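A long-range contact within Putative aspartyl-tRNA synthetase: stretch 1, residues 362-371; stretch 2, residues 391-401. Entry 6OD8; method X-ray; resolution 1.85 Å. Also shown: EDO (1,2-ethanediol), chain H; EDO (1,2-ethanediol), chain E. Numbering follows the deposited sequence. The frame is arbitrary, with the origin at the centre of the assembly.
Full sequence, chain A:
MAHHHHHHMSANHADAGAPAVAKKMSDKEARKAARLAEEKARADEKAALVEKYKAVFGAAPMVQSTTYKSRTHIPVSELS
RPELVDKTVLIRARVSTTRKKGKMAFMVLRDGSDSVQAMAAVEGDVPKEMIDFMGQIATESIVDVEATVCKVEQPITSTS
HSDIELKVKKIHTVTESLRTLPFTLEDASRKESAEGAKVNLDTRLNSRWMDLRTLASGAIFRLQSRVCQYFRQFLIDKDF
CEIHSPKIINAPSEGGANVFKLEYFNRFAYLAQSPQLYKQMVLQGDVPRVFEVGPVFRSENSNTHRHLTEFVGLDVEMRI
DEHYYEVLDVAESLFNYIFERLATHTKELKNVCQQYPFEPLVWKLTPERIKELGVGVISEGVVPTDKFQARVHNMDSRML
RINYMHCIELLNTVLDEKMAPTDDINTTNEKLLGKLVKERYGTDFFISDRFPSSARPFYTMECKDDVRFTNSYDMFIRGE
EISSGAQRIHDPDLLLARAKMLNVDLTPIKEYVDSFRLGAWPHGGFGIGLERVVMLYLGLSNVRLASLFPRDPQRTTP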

# COMPACT_ATOMS: atom_id res chain seq x y z
N VAL A 362 -10.60 15.94 18.62
CA VAL A 362 -11.10 17.18 18.04
C VAL A 362 -9.98 17.73 17.17
O VAL A 362 -8.88 17.98 17.67
CB VAL A 362 -11.52 18.18 19.12
CG1 VAL A 362 -11.99 19.49 18.48
CG2 VAL A 362 -12.64 17.58 19.99
N TRP A 363 -10.24 17.88 15.87
CA TRP A 363 -9.21 18.40 14.97
C TRP A 363 -9.58 19.75 14.36
O TRP A 363 -8.74 20.35 13.69
CB TRP A 363 -8.88 17.37 13.86
CG TRP A 363 -9.95 17.10 12.83
CD1 TRP A 363 -10.05 17.63 11.58
CD2 TRP A 363 -11.05 16.18 12.96
NE1 TRP A 363 -11.14 17.11 10.92
CE2 TRP A 363 -11.79 16.24 11.76
CE3 TRP A 363 -11.48 15.33 13.98
CZ2 TRP A 363 -12.92 15.46 11.54
CZ3 TRP A 363 -12.63 14.57 13.77
CH2 TRP A 363 -13.33 14.64 12.56
N LYS A 364 -10.80 20.24 14.58
CA LYS A 364 -11.27 21.52 14.04
C LYS A 364 -11.54 22.50 15.17
O LYS A 364 -12.13 22.13 16.20
CB LYS A 364 -12.58 21.35 13.25
CG LYS A 364 -12.54 20.39 12.07
CD LYS A 364 -13.81 20.53 11.23
CE LYS A 364 -13.84 19.51 10.11
NZ LYS A 364 -14.91 19.84 9.12
N LEU A 365 -11.16 23.76 14.96
CA LEU A 365 -11.74 24.82 15.77
C LEU A 365 -13.22 24.99 15.44
O LEU A 365 -13.65 24.77 14.31
CB LEU A 365 -11.01 26.15 15.52
CG LEU A 365 -9.81 26.53 16.39
CD1 LEU A 365 -8.69 25.56 16.17
CD2 LEU A 365 -9.35 27.97 16.10
N THR A 366 -14.01 25.38 16.44
CA THR A 366 -15.38 25.77 16.14
C THR A 366 -15.39 27.14 15.47
O THR A 366 -14.47 27.94 15.66
CB THR A 366 -16.25 25.81 17.40
OG1 THR A 366 -15.82 26.88 18.24
CG2 THR A 366 -16.17 24.49 18.16
N PRO A 367 -16.41 27.43 14.64
CA PRO A 367 -16.52 28.80 14.11
C PRO A 367 -16.54 29.84 15.21
O PRO A 367 -15.97 30.93 15.05
CB PRO A 367 -17.83 28.76 13.31
CG PRO A 367 -17.99 27.30 12.93
CD PRO A 367 -17.43 26.52 14.09
N GLU A 368 -17.15 29.51 16.36
CA GLU A 368 -17.26 30.47 17.46
C GLU A 368 -15.89 30.78 18.07
O GLU A 368 -15.59 31.94 18.37
CB GLU A 368 -18.21 29.93 18.52
CG GLU A 368 -19.68 29.88 18.09
CD GLU A 368 -20.01 28.76 17.10
OE1 GLU A 368 -19.32 27.72 17.10
OE2 GLU A 368 -20.96 28.93 16.31
N ARG A 369 -15.07 29.75 18.28
CA ARG A 369 -13.75 30.00 18.86
C ARG A 369 -12.90 30.85 17.91
O ARG A 369 -12.17 31.74 18.36
CB ARG A 369 -13.04 28.67 19.17
CG ARG A 369 -11.94 28.80 20.22
CD ARG A 369 -12.45 29.54 21.48
NE ARG A 369 -11.39 29.76 22.47
CZ ARG A 369 -11.43 30.68 23.43
NH1 ARG A 369 -12.47 31.50 23.55
NH2 ARG A 369 -10.41 30.79 24.29
N ILE A 370 -13.01 30.59 16.61
CA ILE A 370 -12.31 31.39 15.61
C ILE A 370 -12.67 32.86 15.79
O ILE A 370 -11.79 33.73 15.85
CB ILE A 370 -12.65 30.87 14.21
CG1 ILE A 370 -11.84 29.58 13.94
CG2 ILE A 370 -12.42 31.94 13.14
CD1 ILE A 370 -12.23 28.84 12.68
N LYS A 371 -13.97 33.16 15.93
CA LYS A 371 -14.40 34.54 16.10
C LYS A 371 -13.95 35.09 17.45
O LYS A 371 -13.43 36.21 17.52
CB LYS A 371 -15.92 34.63 15.93
C1 EDO H . -7.27 22.56 4.79
O1 EDO H . -8.56 22.30 4.23
C2 EDO H . -6.40 23.38 3.85
O2 EDO H . -6.58 22.92 2.50
C1 EDO E . 1.18 30.53 10.50
O1 EDO E . 0.71 29.78 9.37
C2 EDO E . 0.01 30.89 11.41
O2 EDO E . -0.58 32.13 11.01
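Stretch 2, residues 391-401: RVHNMDSRMLR

The guanidinium of Arg398 is held between two side chains of stretch 1. Pro367 CD lies over one face and Lys364 CD over the opposite face. Pro367 CD is 3.6 Å from Arg398 NE, and Lys364 CD is 3.5 Å from Arg398 NH2. At the edge of the group, Arg398 NE donates to Leu365 O at 2.7 Å. Arg398 reaches this place from a backbone with positive phi (55/44), and its CA-to-CB bond points toward stretch 1. Its chi angles are m, t, m and then -79°. Arg398 NH1 donates back to Met395 O at 2.8 Å, which ties the side chain to its own loop.

Stretch 2 begins as a strand at 391-392, turns through a loop and is again a strand by Arg401. Arg391 and Arg401 pair by backbone hydrogen bonds in both directions, so the stretch is a hairpin. Within the loop, Asn394 OD1 accepts from Ser397 N at 2.8 Å, and Arg398 N donates to Asn394 O at 3.1 Å.

Stretch 1 is loop or turn up to Thr366; Trp363 is not extended (-115/-7), while Lys364 to Thr366 are. Thr366 caps the helix starting at Pro367. The backbones come closest at Lys364 and Arg398, with 5.0 Å between their CA atoms. Pro367 CA is 7.2 Å from Met395 CA, so the two chains pass in opposite senses here. Leu365 N donates to Arg398 O at 2.9 Å. Together with the Arg398 NE bond, this engages both backbone polar atoms of Leu365. Lys364 extends along the loop, and its NZ donates to Asp396 O at 2.9 Å. Water 1 links Trp363 O to Leu400 N.

Apolar contacts complete the fit. Ile370 points toward stretch 2, and its CD1 lies 4.0 Å from both Val392 CG2 and Met395 SD. Leu365 CD1 meets Leu400 CB at 3.7 Å. Met399 SD sits at the edge of the Trp363 ring, 4.3 Å from Trp363 CD1.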

# COMPACT_ATOMS: atom_id res chain seq x y z
N ARG A 391 -4.16 31.08 12.56
CA ARG A 391 -4.92 31.14 11.32
C ARG A 391 -5.48 29.76 11.03
O ARG A 391 -4.89 28.74 11.39
CB ARG A 391 -4.05 31.54 10.12
CG ARG A 391 -3.67 32.99 10.05
CD ARG A 391 -2.77 33.21 8.83
NE ARG A 391 -2.55 34.63 8.58
CZ ARG A 391 -1.59 35.35 9.14
NH1 ARG A 391 -0.75 34.78 10.00
NH2 ARG A 391 -1.47 36.65 8.85
N VAL A 392 -6.61 29.73 10.33
CA VAL A 392 -7.03 28.52 9.65
C VAL A 392 -7.06 28.83 8.16
O VAL A 392 -7.22 29.99 7.77
CB VAL A 392 -8.40 28.00 10.14
CG1 VAL A 392 -8.37 27.76 11.65
CG2 VAL A 392 -9.52 28.94 9.75
N HIS A 393 -6.86 27.81 7.33
CA HIS A 393 -6.99 28.05 5.89
C HIS A 393 -8.41 28.47 5.53
O HIS A 393 -8.61 29.44 4.78
CB HIS A 393 -6.56 26.83 5.08
CG HIS A 393 -6.64 27.07 3.60
ND1 HIS A 393 -7.71 26.65 2.84
CD2 HIS A 393 -5.83 27.77 2.77
CE1 HIS A 393 -7.53 27.04 1.59
NE2 HIS A 393 -6.40 27.73 1.52
N ASN A 394 -9.42 27.77 6.07
CA ASN A 394 -10.79 27.96 5.57
C ASN A 394 -11.80 27.56 6.63
O ASN A 394 -11.48 26.87 7.60
CB ASN A 394 -11.04 27.16 4.27
CG ASN A 394 -11.00 25.65 4.48
OD1 ASN A 394 -11.93 25.05 5.05
ND2 ASN A 394 -9.95 25.01 3.99
N MET A 395 -13.04 28.02 6.44
CA MET A 395 -14.06 27.79 7.45
C MET A 395 -14.69 26.40 7.38
O MET A 395 -15.54 26.08 8.21
CB MET A 395 -15.15 28.86 7.35
CG MET A 395 -14.68 30.25 7.78
SD MET A 395 -14.05 30.26 9.47
CE MET A 395 -15.48 29.66 10.38
N ASP A 396 -14.29 25.58 6.41
CA ASP A 396 -14.77 24.20 6.32
C ASP A 396 -13.95 23.24 7.19
O ASP A 396 -14.52 22.51 8.00
CB ASP A 396 -14.78 23.74 4.86
CG ASP A 396 -15.00 22.25 4.72
OD1 ASP A 396 -14.11 21.55 4.20
OD2 ASP A 396 -16.06 21.78 5.17
N SER A 397 -12.63 23.21 7.04
CA SER A 397 -11.82 22.31 7.86
C SER A 397 -11.32 22.95 9.15
O SER A 397 -11.07 22.24 10.13
CB SER A 397 -10.63 21.76 7.06
OG SER A 397 -9.74 22.78 6.66
N ARG A 398 -11.14 24.27 9.18
CA ARG A 398 -10.92 25.01 10.44
C ARG A 398 -9.73 24.44 11.23
O ARG A 398 -9.79 24.28 12.46
CB ARG A 398 -12.19 25.02 11.29
CG ARG A 398 -13.40 25.67 10.59
CD ARG A 398 -14.60 25.85 11.53
NE ARG A 398 -15.16 24.60 12.06
CZ ARG A 398 -15.96 23.79 11.37
NH1 ARG A 398 -16.28 24.10 10.12
NH2 ARG A 398 -16.44 22.68 11.92
N MET A 399 -8.64 24.17 10.53
CA MET A 399 -7.48 23.51 11.12
C MET A 399 -6.41 24.54 11.48
O MET A 399 -5.96 25.31 10.61
CB MET A 399 -6.96 22.42 10.19
CG MET A 399 -7.95 21.25 10.18
SD MET A 399 -7.65 20.02 8.88
CE MET A 399 -6.31 19.16 9.59
N LEU A 400 -5.99 24.52 12.75
CA LEU A 400 -5.19 25.59 13.35
C LEU A 400 -3.72 25.56 12.91
O LEU A 400 -3.07 24.52 12.94
CB LEU A 400 -5.27 25.48 14.87
CG LEU A 400 -4.58 26.57 15.68
CD1 LEU A 400 -5.43 27.81 15.50
CD2 LEU A 400 -4.53 26.13 17.14
N ARG A 401 -3.21 26.74 12.53
CA ARG A 401 -1.80 26.96 12.19
C ARG A 401 -1.29 28.06 13.11
O ARG A 401 -1.96 29.09 13.24
CB ARG A 401 -1.64 27.41 10.74
CG ARG A 401 -2.24 26.49 9.70
CD ARG A 401 -1.98 27.02 8.29
NE ARG A 401 -2.59 26.16 7.27
CZ ARG A 401 -2.49 26.39 5.96
NH1 ARG A 401 -1.80 27.44 5.52
NH2 ARG A 401 -3.09 25.57 5.10
O HOH W 1 -7.29 22.36 14.52
O HOH W 2 -14.52 19.36 5.94